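Local coordinates for peptide methionine sulfoxide reductase MsrA (Treponema denticola ATCC 35405, PDB 5FA9), which probably repairs oxidised proteins by reducing methionine sulfoxide back to methionine, combining MsrA-type and MsrB-type reductase domains in one fused chain, at residues S102-K105 and E106-F110. The protein carries 2 engineered substitutions. Sequence-based numbering, arbitrary orientation.
Sequences SMIK and EINSF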
ATOM      1  N   SER B 102      11.929  -4.819  -5.889  1.00 48.81           N
ATOM      2  CA  SER B 102      11.916  -4.026  -7.115  1.00 49.19           C
ATOM      3  C   SER B 102      12.537  -2.648  -6.893  1.00 48.98           C
ATOM      4  O   SER B 102      12.848  -1.939  -7.849  1.00 40.59           O
ATOM      5  CB  SER B 102      10.487  -3.879  -7.644  1.00 45.31           C
ATOM      6  OG  SER B 102       9.693  -3.100  -6.767  1.00 56.48           O
ATOM      7  N   MET B 103      12.713  -2.276  -5.628  1.00 45.26           N
ATOM      8  CA  MET B 103      13.245  -0.963  -5.279  1.00 42.07           C
ATOM      9  C   MET B 103      14.767  -0.953  -5.178  1.00 45.42           C
ATOM     10  O   MET B 103      15.378   0.115  -5.137  1.00 44.91           O
ATOM     11  CB  MET B 103      12.651  -0.481  -3.954  1.00 41.44           C
ATOM     12  CG  MET B 103      11.148  -0.282  -3.965  1.00 35.08           C
ATOM     13  SD  MET B 103      10.563   0.391  -2.397  1.00 46.33           S
ATOM     14  CE  MET B 103       8.812   0.566  -2.732  1.00 38.90           C
ATOM     15  N   ILE B 104      15.370  -2.138  -5.138  1.00 38.38           N
ATOM     16  CA  ILE B 104      16.803  -2.276  -4.879  1.00 39.33           C
ATOM     17  C   ILE B 104      17.669  -1.455  -5.831  1.00 37.06           C
ATOM     18  O   ILE B 104      18.543  -0.705  -5.394  1.00 36.54           O
ATOM     19  CB  ILE B 104      17.247  -3.752  -4.960  1.00 41.28           C
ATOM     20  CG1 ILE B 104      16.498  -4.590  -3.924  1.00 44.01           C
ATOM     21  CG2 ILE B 104      18.746  -3.871  -4.738  1.00 35.81           C
ATOM     22  CD1 ILE B 104      16.863  -6.059  -3.950  1.00 48.53           C
ATOM     23  N   LYS B 105      17.420  -1.587  -7.129  1.00 23.87           N
ATOM     24  CA  LYS B 105      18.228  -0.887  -8.121  1.00 31.67           C
ATOM     25  C   LYS B 105      17.964   0.616  -8.101  1.00 32.97           C
ATOM     26  O   LYS B 105      18.852   1.411  -8.405  1.00 35.31           O
ATOM     27  CB  LYS B 105      17.974  -1.459  -9.516  1.00 37.66           C
ATOM     28  CG  LYS B 105      19.250  -1.845 -10.247  1.00 65.01           C
ATOM     29  CD  LYS B 105      19.164  -3.249 -10.824  1.00 59.95           C
ATOM     30  CE  LYS B 105      20.548  -3.785 -11.165  1.00 68.58           C
ATOM     31  NZ  LYS B 105      20.603  -5.273 -11.095  1.00 77.91           N
ATOM     32  N   GLU B 106      16.744   1.002  -7.741  1.00 33.33           N
ATOM     33  CA  GLU B 106      16.406   2.415  -7.611  1.00 37.07           C
ATOM     34  C   GLU B 106      17.120   3.034  -6.414  1.00 33.17           C
ATOM     35  O   GLU B 106      17.671   4.133  -6.507  1.00 30.52           O
ATOM     36  CB  GLU B 106      14.894   2.605  -7.476  1.00 32.52           C
ATOM     37  CG  GLU B 106      14.108   2.312  -8.745  1.00 39.55           C
ATOM     38  CD  GLU B 106      12.617   2.528  -8.567  1.00 46.74           C
ATOM     39  OE1 GLU B 106      12.215   3.666  -8.241  1.00 43.41           O
ATOM     40  OE2 GLU B 106      11.847   1.563  -8.753  1.00 54.38           O
ATOM     41  N   ILE B 107      17.105   2.323  -5.291  1.00 32.87           N
ATOM     42  CA  ILE B 107      17.763   2.791  -4.075  1.00 30.06           C
ATOM     43  C   ILE B 107      19.274   2.894  -4.267  1.00 35.50           C
ATOM     44  O   ILE B 107      19.883   3.905  -3.914  1.00 35.45           O
ATOM     45  CB  ILE B 107      17.466   1.864  -2.880  1.00 31.34           C
ATOM     46  CG1 ILE B 107      15.968   1.855  -2.574  1.00 33.16           C
ATOM     47  CG2 ILE B 107      18.247   2.308  -1.654  1.00 34.97           C
ATOM     48  CD1 ILE B 107      15.565   0.839  -1.526  1.00 32.06           C
ATOM     49  N   ASN B 108      19.873   1.850  -4.832  1.00 32.47           N
ATOM     50  CA  ASN B 108      21.314   1.830  -5.068  1.00 39.49           C
ATOM     51  C   ASN B 108      21.766   2.932  -6.018  1.00 40.29           C
ATOM     52  O   ASN B 108      22.792   3.573  -5.791  1.00 36.87           O
ATOM     53  CB  ASN B 108      21.748   0.469  -5.617  1.00 39.55           C
ATOM     54  CG  ASN B 108      21.655  -0.634  -4.583  1.00 47.18           C
ATOM     55  OD1 ASN B 108      21.824  -0.397  -3.387  1.00 52.34           O
ATOM     56  ND2 ASN B 108      21.392  -1.852  -5.040  1.00 54.18           N
ATOM     57  N   SER B 109      20.996   3.148  -7.080  1.00 34.59           N
ATOM     58  CA  SER B 109      21.308   4.185  -8.058  1.00 36.87           C
ATOM     59  C   SER B 109      21.269   5.578  -7.441  1.00 35.98           C
ATOM     60  O   SER B 109      22.080   6.439  -7.784  1.00 42.09           O
ATOM     61  CB  SER B 109      20.339   4.116  -9.240  1.00 34.09           C
ATOM     62  OG  SER B 109      20.459   2.883  -9.927  1.00 46.98           O
ATOM     63  N   PHE B 110      20.327   5.797  -6.530  1.00 32.43           N
ATOM     64  CA  PHE B 110      20.166   7.106  -5.909  1.00 37.65           C
ATOM     65  C   PHE B 110      21.302   7.399  -4.934  1.00 34.71           C
ATOM     66  O   PHE B 110      21.745   8.541  -4.812  1.00 38.33           O
ATOM     67  CB  PHE B 110      18.816   7.206  -5.195  1.00 27.34           C
ATOM     68  CG  PHE B 110      18.364   8.619  -4.953  1.00 32.79           C
ATOM     69  CD1 PHE B 110      18.741   9.297  -3.804  1.00 35.92           C
ATOM     70  CD2 PHE B 110      17.567   9.272  -5.878  1.00 29.77           C
ATOM     71  CE1 PHE B 110      18.328  10.598  -3.581  1.00 30.57           C
ATOM     72  CE2 PHE B 110      17.150  10.573  -5.663  1.00 36.02           C
ATOM     73  CZ  PHE B 110      17.531  11.237  -4.512  1.00 35.45           C
TER
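At the start of helix 104-115, the crossover helix of a beta-alpha-beta unit in the MsrA domain, Met103 meets Ile107, Ile104 lies against Asn108, and the carbonyl of Lys105 against Ser109. Ile107 N donates to Met103 O (2.8 Å) and Asn108 N to Ile104 O (2.9 Å). Lys105 O takes two bonds from one residue: Ser109 N at 3.1 Å, well above the carbonyl plane, and Ser109 OG at 2.7 Å, tilted 20° from that plane. With OG beside its own backbone N (chi1 -63°), the hydroxyl faces the carbonyl one turn back, a bond that would help hold this rotation. On the buried face, Ile107 CD1 meets Met103 CB at 4.0 Å. Ile104 and Asn108 run side by side in the same direction, the methyl CG2 of the isoleucine 3.3 Å from the amide ND2. Ile107 lies on Ile96 and Tyr98 of strand 95-98 and, with Met103, reaches Ile5 of strand 2-8. Glu106 and Phe110 turn to helix 65-74, where Glu106 OE1 is hydrogen-bonded to Gln66, while Ser109 and Lys105 touch Thr314, in the loop near the end of the modelled chain.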